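Local coordinates for protein ATP-dependent DNA helicase uvsW (Enterobacteria phage T4, PDB 1RIF) that uses the energy of ATP hydrolysis to unwind duplex DNA in the 3'-5' direction and catalyses branch migration in phage recombination-dependent repair, at residues His115-Asp120 with Thr137-Ser142; Val122-Gly125 with Arg130-Leu133; Leu143-Leu148 with Met230-His235; Glu154-Lys159 with Cys252-Gly257. The protein carries 1 engineered substitution. One frame throughout, in Å; residues are numbered along the deposited sequence.

Contact 1: His115-Asp120 with Thr137-Ser142; sequences HWYQKD and TSAGRS. Engineered in segment 137-142: Arg141 (natural residue Lys).
Gln118 turns the nitrogen of its amide toward the loop of Ala139 and Gly140 and the oxygen back toward its own helix start, so one flat group serves two backbones. The loop belongs to the P-loop, predicted to bind ATP, and Gln118 occupies a place consistent with the glutamine of the Q motif of superfamily 2 helicases. Its CG lies beside the backbone N (chi1 -65°) and the chain runs on extended, which carries the amide across to the loop. There NE2 donates to O of Ala139 over 3.1 Å, approaching from above the carbonyl plane, and makes a weak second bond to O of Gly140 at 3.0 Å. OE1 accepts from two donors of His115. His115 N reaches it at 2.7 Å on an in-plane lone pair, the N3 side chain accepting from the N-cap backbone N, while His115 ND1 comes from above the carbonyl plane at 3.0 Å. Since both are donors, the amide cannot easily turn over. Tyr117 works beside this pair: with CG in the crowded position between backbone N and carbonyl carbon (chi1 56°), its CE1 meets CB of Ala139 at 3.8 Å. CB of His115 lies over one face of the tyrosine ring, toward its rim, and the tyrosine OH in turn sits above the imidazole, toward its rim. Gln118 also rests on Leu143 and Ile144, so helix 116-128 is joined both to the loop after strand 130-133 and to the first turn of helix 141-155.

Contact 2: Val122-Gly125 with Arg130-Leu133; sequences VFEG and RRIL
Glu124 and Arg131 form a salt bridge between helix 116-128 and strand 130-133, the helix-turn-strand unit that leads into the P-loop of the RecA-like ATP-binding domain in this N-terminal portion of the helicase. The charged part rests on a single pair. NH1 of Arg131 donates to OE1 of Glu124, 3.3 Å away, which accepts on its syn lone pair, on the side of the second carboxylate oxygen. The fit is imperfect: the carboxylate and guanidinium planes are turned 47° against each other, and the acceptor stands 27° out of the guanidinium plane, so the groups do not form a coplanar bidentate pair. Glu124 reaches its place through an unusual chi1 of -109° followed by a bend at chi2, and Arg131 is kinked twice along its chain. The carboxylate also touches the arginine's aliphatic part, with OE1 of Glu124 3.8 Å from Arg131 CD. Farther out, Arg131 makes a long, weak ion pair with Glu278.

Apolar packing centres on Gly125, where the backbones come nearest, its CA 5.9 Å from that of Arg131, and the aliphatic CG of Arg131 settles 4.3 Å from Gly125 CA. Leu133 points its CB past the helix, but its CD2 swings back to 4.7 Å from the same CA. Val122 faces the other way, onto Ile144, Leu147 and Leu148 of helix 141-155.

The backbone of strand 130-133 is bonded to its neighbours in the sheet, Arg131 to Lys255 and Gly257 and Ile132 to Glu278 and Phe280. A weak local bond runs from NE of Arg131 to O of Arg130, 3.4 Å.

Contact 3: Leu143-Leu148 with Met230-His235; sequences LIQALL and MNDECH. With AU (gold ion), chain D.
NH1 of Arg141, an engineered residue just ahead of helix segment 143-148, is gripped by OD1 of Asp232 and OE1 of Glu233, and next to this ion cluster Asp232 packs on Gln145. Two classical elements of a P-loop helicase meet here: the helix that follows the P-loop, and the predicted DEAH-box motif, here with the sequence Asp232-Glu233-Cys234-His235, at the end of strand 226-232. The helix runs antiparallel to the strand, their local axes 174° apart in direction and 10.5 Å from one another at closest.

Across that gap Gln145 reaches out, chain extended beyond CG, until its CD stands 4.0 Å from CB of Asp232. The two side chains cross at about a right angle, with amide and carboxylate planes 37° apart. Met230 slides past Gln145 in the opposite sense. Its SD lies against Gln145 CB at 3.8 Å, and a bend at chi3 (-122°) brings CE over the helix backbone, 3.6 Å from Gln145 O. The same methyl meets Leu148 CB at 4.2 Å, so the thioether lies between helix and sheet. Leu148 and Met230 also both touch Phe256 of the next strand.

Beyond the strand, the chain turns into a short 3-10 segment. There a gold ion, foreign to the protein's chemistry and probably from a heavy-atom derivative, is bound by SG of Cys234 at 2.5 Å.

Contact 4: Glu154-Lys159 with Cys252-Gly257; sequences ENYEGK and CMFKFG
The chain leaves helical geometry at Tyr156, directly after helix 141-155, and takes an extended conformation that sends the ring toward Met253 and Phe254, where strand 254-258 begins. The contact thus lies at the N-terminal end of that inner strand of the parallel RecA-like sheet, away from the predicted nucleotide site. With CG beside the backbone N (chi1 -60°), the tyrosine reaches both partners on one side of its ring. Phe254 approaches with an edge toward that face, an offset edge-to-face pair whose centroids are 5.7 Å apart and whose planes stand at 72°. Its CE1 makes the nearest touch, 3.9 Å from CE1 of Tyr156.

Met253 supplies the other half, its side chain crossing the tyrosine at about a right angle. Its SD makes an oblique Met-aromatic contact, 4.8 Å from the centroid of the tyrosine ring and 44° off the ring normal. Tyr152, one helical turn earlier, lays its ring nearly parallel to that of Tyr156, which extends the aromatic cluster back along the helix. The tightest packing falls to the thioether methyl: CE of Met253 rests 3.5 Å from CE2 of Tyr156.

In the fold
Helix 141-155 threads three of the contacts: contact 1 holds the loop at its start, contact 3 its first half, and contact 4 the exit from its far end, with the centres of contacts 1 and 4 about 19 Å apart. Contacts 1 and 3 meet at the predicted ATP site, where engineered Arg141 NH1 lies 2.7 Å from Glu233 OE1 and 3.2 Å from Asp232 OD1. The sheet joins the others. Probable hydrogen bonds link contact 2 to contact 4 (Leu133 N to Gly257 O, 2.7 Å) and contact 3 to contact 4 (Asn231 N to Phe256 O, 2.9 Å), so strand 254-258 bridges the strands leading to P-loop and DEAH box.

Contact 1: His115-Asp120 with Thr137-Ser142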
loop_
_atom_site.group_PDB
_atom_site.type_symbol
_atom_site.label_atom_id
_atom_site.label_comp_id
_atom_site.label_asym_id
_atom_site.label_seq_id
_atom_site.Cartn_x
_atom_site.Cartn_y
_atom_site.Cartn_z
ATOM N N HIS A 115 -17.138 12.996 6.172
ATOM C CA HIS A 115 -16.610 14.131 6.918
ATOM C C HIS A 115 -15.497 14.821 6.126
ATOM O O HIS A 115 -14.907 14.236 5.214
ATOM C CB HIS A 115 -16.060 13.670 8.271
ATOM C CG HIS A 115 -17.083 13.034 9.159
ATOM N ND1 HIS A 115 -17.726 11.857 8.835
ATOM C CD2 HIS A 115 -17.570 13.407 10.365
ATOM C CE1 HIS A 115 -18.563 11.533 9.804
ATOM N NE2 HIS A 115 -18.488 12.458 10.744
ATOM N N TRP A 116 -15.217 16.071 6.484
ATOM C CA TRP A 116 -14.181 16.842 5.818
ATOM C C TRP A 116 -12.844 16.105 5.835
ATOM O O TRP A 116 -12.157 16.049 4.822
ATOM C CB TRP A 116 -14.016 18.208 6.495
ATOM C CG TRP A 116 -13.549 18.120 7.930
ATOM C CD1 TRP A 116 -14.318 17.860 9.035
ATOM C CD2 TRP A 116 -12.202 18.248 8.406
ATOM N NE1 TRP A 116 -13.533 17.821 10.162
ATOM C CE2 TRP A 116 -12.230 18.056 9.804
ATOM C CE3 TRP A 116 -10.972 18.505 7.784
ATOM C CZ2 TRP A 116 -11.076 18.112 10.591
ATOM C CZ3 TRP A 116 -9.824 18.559 8.567
ATOM C CH2 TRP A 116 -9.884 18.364 9.955
ATOM N N TYR A 117 -12.483 15.533 6.983
ATOM C CA TYR A 117 -11.212 14.831 7.101
ATOM C C TYR A 117 -11.164 13.565 6.262
ATOM O O TYR A 117 -10.089 13.156 5.818
ATOM C CB TYR A 117 -10.888 14.524 8.573
ATOM C CG TYR A 117 -11.930 13.732 9.319
ATOM C CD1 TYR A 117 -12.015 12.340 9.189
ATOM C CD2 TYR A 117 -12.848 14.374 10.152
ATOM C CE1 TYR A 117 -12.994 11.607 9.874
ATOM C CE2 TYR A 117 -13.826 13.654 10.836
ATOM C CZ TYR A 117 -13.894 12.275 10.691
ATOM O OH TYR A 117 -14.873 11.576 11.362
ATOM N N GLN A 118 -12.324 12.950 6.038
ATOM C CA GLN A 118 -12.396 11.747 5.216
ATOM C C GLN A 118 -12.174 12.161 3.764
ATOM O O GLN A 118 -11.462 11.486 3.017
ATOM C CB GLN A 118 -13.757 11.075 5.368
ATOM C CG GLN A 118 -14.030 10.533 6.768
ATOM C CD GLN A 118 -15.383 9.860 6.870
ATOM O OE1 GLN A 118 -16.403 10.451 6.525
ATOM N NE2 GLN A 118 -15.399 8.618 7.343
ATOM N N LYS A 119 -12.793 13.278 3.380
ATOM C CA LYS A 119 -12.655 13.830 2.034
ATOM C C LYS A 119 -11.193 14.216 1.785
ATOM O O LYS A 119 -10.646 13.956 0.716
ATOM C CB LYS A 119 -13.539 15.070 1.870
ATOM C CG LYS A 119 -15.031 14.801 1.908
ATOM C CD LYS A 119 -15.814 16.086 1.668
ATOM C CE LYS A 119 -17.313 15.832 1.638
ATOM N NZ LYS A 119 -18.090 17.088 1.408
ATOM N N ASP A 120 -10.571 14.847 2.778
ATOM C CA ASP A 120 -9.175 15.251 2.671
ATOM C C ASP A 120 -8.261 14.031 2.510
ATOM O O ASP A 120 -7.397 14.003 1.632
ATOM C CB ASP A 120 -8.749 16.046 3.916
ATOM C CG ASP A 120 -9.290 17.475 3.924
ATOM O OD1 ASP A 120 -9.853 17.914 2.893
ATOM O OD2 ASP A 120 -9.141 18.162 4.962
ATOM N N THR A 137 -8.929 5.184 14.633
ATOM C CA THR A 137 -9.899 4.136 14.339
ATOM C C THR A 137 -11.334 4.670 14.253
ATOM O O THR A 137 -12.229 4.009 13.720
ATOM C CB THR A 137 -9.816 3.008 15.399
ATOM O OG1 THR A 137 -8.441 2.785 15.745
ATOM C CG2 THR A 137 -10.395 1.703 14.846
ATOM N N SER A 138 -11.548 5.875 14.765
ATOM C CA SER A 138 -12.878 6.478 14.736
ATOM C C SER A 138 -13.163 7.194 13.414
ATOM O O SER A 138 -14.323 7.400 13.054
ATOM C CB SER A 138 -13.045 7.459 15.905
ATOM O OG SER A 138 -12.100 8.517 15.839
ATOM N N ALA A 139 -12.109 7.563 12.688
ATOM C CA ALA A 139 -12.256 8.261 11.408
ATOM C C ALA A 139 -13.085 7.479 10.380
ATOM O O ALA A 139 -12.992 7.748 9.177
ATOM C CB ALA A 139 -10.871 8.586 10.828
ATOM N N GLY A 140 -13.890 6.526 10.859
ATOM C CA GLY A 140 -14.727 5.718 9.980
ATOM C C GLY A 140 -13.973 5.421 8.703
ATOM O O GLY A 140 -14.361 5.868 7.618
ATOM N N ARG A 141 -12.891 4.663 8.841
ATOM C CA ARG A 141 -12.026 4.326 7.723
ATOM C C ARG A 141 -12.648 3.505 6.629
ATOM O O ARG A 141 -12.120 3.488 5.532
ATOM C CB ARG A 141 -10.788 3.585 8.206
ATOM C CG ARG A 141 -9.950 4.320 9.220
ATOM C CD ARG A 141 -8.877 3.384 9.657
ATOM N NE ARG A 141 -8.181 3.832 10.846
ATOM C CZ ARG A 141 -7.442 3.026 11.593
ATOM N NH1 ARG A 141 -7.325 1.744 11.256
ATOM N NH2 ARG A 141 -6.817 3.497 12.666
ATOM N N SER A 142 -13.743 2.808 6.912
ATOM C CA SER A 142 -14.371 1.978 5.884
ATOM C C SER A 142 -14.894 2.832 4.744
ATOM O O SER A 142 -14.865 2.405 3.592
ATOM C CB SER A 142 -15.512 1.143 6.467
ATOM O OG SER A 142 -16.559 1.957 6.968
#

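Contact 2: Val122-Gly125 with Arg130-Leu133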
loop_
_atom_site.group_PDB
_atom_site.type_symbol
_atom_site.label_atom_id
_atom_site.label_comp_id
_atom_site.label_asym_id
_atom_site.label_seq_id
_atom_site.Cartn_x
_atom_site.Cartn_y
_atom_site.Cartn_z
ATOM N N VAL A 122 -8.957 10.978 1.439
ATOM C CA VAL A 122 -9.178 10.351 0.138
ATOM C C VAL A 122 -8.499 11.154 -0.969
ATOM O O VAL A 122 -7.833 10.589 -1.837
ATOM C CB VAL A 122 -10.692 10.230 -0.182
ATOM C CG1 VAL A 122 -10.888 9.828 -1.636
ATOM C CG2 VAL A 122 -11.338 9.201 0.734
ATOM N N PHE A 123 -8.666 12.474 -0.935
ATOM C CA PHE A 123 -8.058 13.338 -1.938
ATOM C C PHE A 123 -6.528 13.237 -1.895
ATOM O O PHE A 123 -5.878 13.119 -2.935
ATOM C CB PHE A 123 -8.487 14.790 -1.724
ATOM C CG PHE A 123 -7.911 15.738 -2.739
ATOM C CD1 PHE A 123 -8.358 15.718 -4.059
ATOM C CD2 PHE A 123 -6.897 16.626 -2.385
ATOM C CE1 PHE A 123 -7.807 16.558 -5.008
ATOM C CE2 PHE A 123 -6.335 17.476 -3.329
ATOM C CZ PHE A 123 -6.789 17.442 -4.643
ATOM N N GLU A 124 -5.964 13.292 -0.689
ATOM C CA GLU A 124 -4.516 13.192 -0.488
ATOM C C GLU A 124 -3.966 11.890 -1.065
ATOM O O GLU A 124 -2.907 11.876 -1.707
ATOM C CB GLU A 124 -4.181 13.224 1.008
ATOM C CG GLU A 124 -3.519 14.492 1.495
ATOM C CD GLU A 124 -2.086 14.645 1.010
ATOM O OE1 GLU A 124 -1.239 13.780 1.325
ATOM O OE2 GLU A 124 -1.811 15.644 0.315
ATOM N N GLY A 125 -4.691 10.802 -0.811
ATOM C CA GLY A 125 -4.273 9.490 -1.275
ATOM C C GLY A 125 -4.314 9.330 -2.773
ATOM O O GLY A 125 -3.346 8.864 -3.383
ATOM N N ARG A 130 0.096 6.834 -3.377
ATOM C CA ARG A 130 0.381 5.924 -2.273
ATOM C C ARG A 130 0.789 6.652 -1.001
ATOM O O ARG A 130 1.732 7.440 -1.011
ATOM C CB ARG A 130 1.468 4.921 -2.700
ATOM C CG ARG A 130 2.807 5.554 -3.083
ATOM C CD ARG A 130 3.653 4.624 -3.956
ATOM N NE ARG A 130 3.077 4.444 -5.288
ATOM C CZ ARG A 130 3.050 5.380 -6.240
ATOM N NH1 ARG A 130 3.576 6.582 -6.027
ATOM N NH2 ARG A 130 2.479 5.114 -7.413
ATOM N N ARG A 131 0.068 6.379 0.089
ATOM C CA ARG A 131 0.329 7.001 1.385
ATOM C C ARG A 131 -0.044 6.103 2.555
ATOM O O ARG A 131 -0.788 5.130 2.412
ATOM C CB ARG A 131 -0.500 8.282 1.567
ATOM C CG ARG A 131 -0.323 9.350 0.532
ATOM C CD ARG A 131 0.609 10.443 1.009
ATOM N NE ARG A 131 1.677 10.665 0.036
ATOM C CZ ARG A 131 2.204 11.850 -0.244
ATOM N NH1 ARG A 131 1.756 12.939 0.374
ATOM N NH2 ARG A 131 3.178 11.945 -1.142
ATOM N N ILE A 132 0.492 6.449 3.722
ATOM C CA ILE A 132 0.135 5.764 4.949
ATOM C C ILE A 132 -0.795 6.828 5.506
ATOM O O ILE A 132 -0.353 7.915 5.867
ATOM C CB ILE A 132 1.296 5.591 5.935
ATOM C CG1 ILE A 132 2.225 4.463 5.485
ATOM C CG2 ILE A 132 0.742 5.272 7.308
ATOM C CD1 ILE A 132 3.416 4.280 6.403
ATOM N N LEU A 133 -2.088 6.526 5.525
ATOM C CA LEU A 133 -3.072 7.461 6.019
ATOM C C LEU A 133 -3.142 7.274 7.523
ATOM O O LEU A 133 -3.666 6.274 8.017
ATOM C CB LEU A 133 -4.422 7.184 5.361
ATOM C CG LEU A 133 -4.392 7.213 3.832
ATOM C CD1 LEU A 133 -5.758 6.827 3.298
ATOM C CD2 LEU A 133 -3.977 8.598 3.340
#

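Contact 3: Leu143-Leu148 with Met230-His235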
loop_
_atom_site.group_PDB
_atom_site.type_symbol
_atom_site.label_atom_id
_atom_site.label_comp_id
_atom_site.label_asym_id
_atom_site.label_seq_id
_atom_site.Cartn_x
_atom_site.Cartn_y
_atom_site.Cartn_z
ATOM N N LEU A 143 -15.365 4.039 5.065
ATOM C CA LEU A 143 -15.883 4.952 4.048
ATOM C C LEU A 143 -14.727 5.521 3.236
ATOM O O LEU A 143 -14.861 5.746 2.032
ATOM C CB LEU A 143 -16.681 6.096 4.687
ATOM C CG LEU A 143 -17.339 7.099 3.717
ATOM C CD1 LEU A 143 -18.258 6.369 2.732
ATOM C CD2 LEU A 143 -18.130 8.126 4.505
ATOM N N ILE A 144 -13.593 5.759 3.896
ATOM C CA ILE A 144 -12.412 6.279 3.210
ATOM C C ILE A 144 -11.958 5.224 2.215
ATOM O O ILE A 144 -11.660 5.526 1.066
ATOM C CB ILE A 144 -11.261 6.576 4.200
ATOM C CG1 ILE A 144 -11.636 7.776 5.079
ATOM C CG2 ILE A 144 -9.970 6.830 3.428
ATOM C CD1 ILE A 144 -10.540 8.235 6.036
ATOM N N GLN A 145 -11.920 3.977 2.670
ATOM C CA GLN A 145 -11.524 2.862 1.822
ATOM C C GLN A 145 -12.530 2.638 0.683
ATOM O O GLN A 145 -12.143 2.360 -0.454
ATOM C CB GLN A 145 -11.369 1.602 2.681
ATOM C CG GLN A 145 -10.089 1.611 3.507
ATOM C CD GLN A 145 -10.027 0.486 4.521
ATOM O OE1 GLN A 145 -10.695 0.536 5.551
ATOM N NE2 GLN A 145 -9.233 -0.538 4.233
ATOM N N ALA A 146 -13.819 2.768 0.987
ATOM C CA ALA A 146 -14.874 2.601 -0.022
ATOM C C ALA A 146 -14.763 3.675 -1.103
ATOM O O ALA A 146 -14.909 3.387 -2.287
ATOM C CB ALA A 146 -16.254 2.675 0.631
ATOM N N LEU A 147 -14.502 4.914 -0.697
ATOM C CA LEU A 147 -14.379 6.007 -1.660
ATOM C C LEU A 147 -13.158 5.824 -2.559
ATOM O O LEU A 147 -13.218 6.067 -3.763
ATOM C CB LEU A 147 -14.321 7.351 -0.926
ATOM C CG LEU A 147 -15.673 7.719 -0.314
ATOM C CD1 LEU A 147 -15.583 9.015 0.473
ATOM C CD2 LEU A 147 -16.678 7.854 -1.444
ATOM N N LEU A 148 -12.053 5.391 -1.963
ATOM C CA LEU A 148 -10.824 5.139 -2.699
ATOM C C LEU A 148 -11.045 4.028 -3.738
ATOM O O LEU A 148 -10.617 4.160 -4.882
ATOM C CB LEU A 148 -9.711 4.742 -1.721
ATOM C CG LEU A 148 -9.094 5.890 -0.930
ATOM C CD1 LEU A 148 -8.310 5.311 0.231
ATOM C CD2 LEU A 148 -8.203 6.732 -1.830
ATOM N N MET A 230 -5.174 -1.835 -0.387
ATOM C CA MET A 230 -5.314 -1.161 0.893
ATOM C C MET A 230 -5.169 -2.163 2.035
ATOM O O MET A 230 -5.623 -3.312 1.938
ATOM C CB MET A 230 -6.698 -0.518 1.015
ATOM C CG MET A 230 -7.022 0.565 0.020
ATOM S SD MET A 230 -8.803 0.852 0.038
ATOM C CE MET A 230 -9.222 0.544 -1.657
ATOM N N ASN A 231 -4.549 -1.716 3.123
ATOM C CA ASN A 231 -4.386 -2.547 4.306
ATOM C C ASN A 231 -4.803 -1.722 5.526
ATOM O O ASN A 231 -4.097 -0.797 5.934
ATOM C CB ASN A 231 -2.932 -3.019 4.442
ATOM C CG ASN A 231 -2.700 -3.868 5.698
ATOM O OD1 ASN A 231 -3.621 -4.502 6.227
ATOM N ND2 ASN A 231 -1.462 -3.898 6.161
ATOM N N ASP A 232 -5.972 -2.037 6.074
ATOM C CA ASP A 232 -6.473 -1.344 7.251
ATOM C C ASP A 232 -5.743 -1.942 8.457
ATOM O O ASP A 232 -5.726 -3.154 8.622
ATOM C CB ASP A 232 -7.991 -1.543 7.369
ATOM C CG ASP A 232 -8.618 -0.662 8.438
ATOM O OD1 ASP A 232 -8.370 0.561 8.443
ATOM O OD2 ASP A 232 -9.367 -1.192 9.281
ATOM N N GLU A 233 -5.149 -1.078 9.280
ATOM C CA GLU A 233 -4.367 -1.474 10.459
ATOM C C GLU A 233 -3.045 -2.031 9.949
ATOM O O GLU A 233 -2.603 -3.097 10.359
ATOM C CB GLU A 233 -5.084 -2.552 11.279
ATOM C CG GLU A 233 -6.388 -2.119 11.876
ATOM C CD GLU A 233 -6.218 -1.026 12.908
ATOM O OE1 GLU A 233 -5.677 0.047 12.569
ATOM O OE2 GLU A 233 -6.629 -1.239 14.067
ATOM N N CYS A 234 -2.415 -1.301 9.044
ATOM C CA CYS A 234 -1.159 -1.754 8.460
ATOM C C CYS A 234 -0.031 -1.911 9.470
ATOM O O CYS A 234 0.991 -2.519 9.161
ATOM C CB CYS A 234 -0.730 -0.820 7.316
ATOM S SG CYS A 234 -0.855 0.974 7.628
ATOM N N HIS A 235 -0.218 -1.380 10.675
ATOM C CA HIS A 235 0.811 -1.485 11.704
ATOM C C HIS A 235 0.865 -2.912 12.259
ATOM O O HIS A 235 1.818 -3.295 12.939
ATOM C CB HIS A 235 0.571 -0.445 12.827
ATOM C CG HIS A 235 -0.737 -0.598 13.537
ATOM N ND1 HIS A 235 -0.861 -1.267 14.736
ATOM C CD2 HIS A 235 -1.982 -0.180 13.213
ATOM C CE1 HIS A 235 -2.125 -1.257 15.118
ATOM N NE2 HIS A 235 -2.826 -0.603 14.212
HETATM AU AU AU D . 1.236 1.274 9.012
#

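Contact 4: Glu154-Lys159 with Cys252-Gly257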
loop_
_atom_site.group_PDB
_atom_site.type_symbol
_atom_site.label_atom_id
_atom_site.label_comp_id
_atom_site.label_asym_id
_atom_site.label_seq_id
_atom_site.Cartn_x
_atom_site.Cartn_y
_atom_site.Cartn_z
ATOM N N GLU A 154 -14.134 3.307 -11.068
ATOM C CA GLU A 154 -14.637 4.125 -12.163
ATOM C C GLU A 154 -13.593 4.587 -13.178
ATOM O O GLU A 154 -13.918 4.822 -14.343
ATOM C CB GLU A 154 -15.343 5.359 -11.604
ATOM C CG GLU A 154 -16.464 5.059 -10.646
ATOM C CD GLU A 154 -17.266 6.300 -10.307
ATOM O OE1 GLU A 154 -16.795 7.415 -10.624
ATOM O OE2 GLU A 154 -18.359 6.159 -9.715
ATOM N N ASN A 155 -12.345 4.709 -12.749
ATOM C CA ASN A 155 -11.293 5.205 -13.625
ATOM C C ASN A 155 -10.257 4.226 -14.183
ATOM O O ASN A 155 -9.487 4.594 -15.073
ATOM C CB ASN A 155 -10.574 6.352 -12.911
ATOM C CG ASN A 155 -11.470 7.557 -12.716
ATOM O OD1 ASN A 155 -11.714 8.314 -13.656
ATOM N ND2 ASN A 155 -11.984 7.728 -11.504
ATOM N N TYR A 156 -10.222 2.997 -13.668
ATOM C CA TYR A 156 -9.258 2.002 -14.135
ATOM C C TYR A 156 -9.857 0.610 -14.260
ATOM O O TYR A 156 -10.863 0.301 -13.632
ATOM C CB TYR A 156 -8.049 1.946 -13.202
ATOM C CG TYR A 156 -7.309 3.256 -13.092
ATOM C CD1 TYR A 156 -7.781 4.278 -12.268
ATOM C CD2 TYR A 156 -6.138 3.479 -13.813
ATOM C CE1 TYR A 156 -7.108 5.480 -12.162
ATOM C CE2 TYR A 156 -5.458 4.685 -13.713
ATOM C CZ TYR A 156 -5.950 5.678 -12.886
ATOM O OH TYR A 156 -5.286 6.875 -12.779
ATOM N N GLU A 157 -9.213 -0.233 -15.061
ATOM C CA GLU A 157 -9.695 -1.585 -15.291
ATOM C C GLU A 157 -9.209 -2.699 -14.373
ATOM O O GLU A 157 -9.790 -3.785 -14.366
ATOM C CB GLU A 157 -9.393 -2.005 -16.718
ATOM C CG GLU A 157 -10.267 -1.374 -17.763
ATOM C CD GLU A 157 -10.140 -2.111 -19.067
ATOM O OE1 GLU A 157 -8.985 -2.361 -19.483
ATOM O OE2 GLU A 157 -11.180 -2.445 -19.670
ATOM N N GLY A 158 -8.149 -2.476 -13.613
ATOM C CA GLY A 158 -7.696 -3.552 -12.741
ATOM C C GLY A 158 -8.644 -3.921 -11.604
ATOM O O GLY A 158 -9.845 -3.631 -11.639
ATOM N N LYS A 159 -8.100 -4.578 -10.587
ATOM C CA LYS A 159 -8.879 -4.966 -9.420
ATOM C C LYS A 159 -8.348 -4.247 -8.194
ATOM O O LYS A 159 -7.276 -3.632 -8.235
ATOM C CB LYS A 159 -8.804 -6.471 -9.193
ATOM C CG LYS A 159 -9.659 -7.282 -10.140
ATOM C CD LYS A 159 -9.629 -8.737 -9.739
ATOM C CE LYS A 159 -10.562 -9.573 -10.590
ATOM N NZ LYS A 159 -10.466 -11.002 -10.187
ATOM N N CYS A 252 0.341 -2.386 -9.178
ATOM C CA CYS A 252 -0.395 -1.680 -8.129
ATOM C C CYS A 252 -0.024 -0.213 -7.957
ATOM O O CYS A 252 0.710 0.165 -7.043
ATOM C CB CYS A 252 -0.233 -2.409 -6.795
ATOM S SG CYS A 252 -1.659 -2.220 -5.709
ATOM N N MET A 253 -0.591 0.605 -8.837
ATOM C CA MET A 253 -0.371 2.035 -8.877
ATOM C C MET A 253 -0.797 2.721 -7.575
ATOM O O MET A 253 -0.136 3.655 -7.112
ATOM C CB MET A 253 -1.151 2.597 -10.064
ATOM C CG MET A 253 -0.750 3.980 -10.522
ATOM S SD MET A 253 -2.014 4.654 -11.637
ATOM C CE MET A 253 -2.601 3.131 -12.485
ATOM N N PHE A 254 -1.902 2.269 -6.992
ATOM C CA PHE A 254 -2.380 2.851 -5.742
ATOM C C PHE A 254 -2.174 1.870 -4.600
ATOM O O PHE A 254 -2.485 0.689 -4.717
ATOM C CB PHE A 254 -3.875 3.207 -5.808
ATOM C CG PHE A 254 -4.217 4.261 -6.827
ATOM C CD1 PHE A 254 -4.510 3.911 -8.145
ATOM C CD2 PHE A 254 -4.236 5.607 -6.468
ATOM C CE1 PHE A 254 -4.818 4.881 -9.090
ATOM C CE2 PHE A 254 -4.545 6.588 -7.404
ATOM C CZ PHE A 254 -4.837 6.223 -8.722
ATOM N N LYS A 255 -1.638 2.368 -3.495
ATOM C CA LYS A 255 -1.411 1.549 -2.322
ATOM C C LYS A 255 -1.606 2.417 -1.108
ATOM O O LYS A 255 -1.036 3.500 -1.022
ATOM C CB LYS A 255 -0.005 0.939 -2.338
ATOM C CG LYS A 255 0.118 -0.218 -3.321
ATOM C CD LYS A 255 1.334 -1.093 -3.051
ATOM C CE LYS A 255 2.619 -0.401 -3.433
ATOM N NZ LYS A 255 3.778 -1.272 -3.144
ATOM N N PHE A 256 -2.432 1.944 -0.179
ATOM C CA PHE A 256 -2.721 2.688 1.039
ATOM C C PHE A 256 -2.684 1.848 2.305
ATOM O O PHE A 256 -3.177 0.723 2.345
ATOM C CB PHE A 256 -4.096 3.362 0.942
ATOM C CG PHE A 256 -4.257 4.230 -0.277
ATOM C CD1 PHE A 256 -5.126 3.865 -1.297
ATOM C CD2 PHE A 256 -3.514 5.396 -0.418
ATOM C CE1 PHE A 256 -5.249 4.653 -2.446
ATOM C CE2 PHE A 256 -3.631 6.183 -1.553
ATOM C CZ PHE A 256 -4.499 5.811 -2.570
ATOM N N GLY A 257 -2.073 2.415 3.335
ATOM C CA GLY A 257 -2.024 1.765 4.628
ATOM C C GLY A 257 -2.810 2.701 5.528
ATOM O O GLY A 257 -2.654 3.913 5.428
#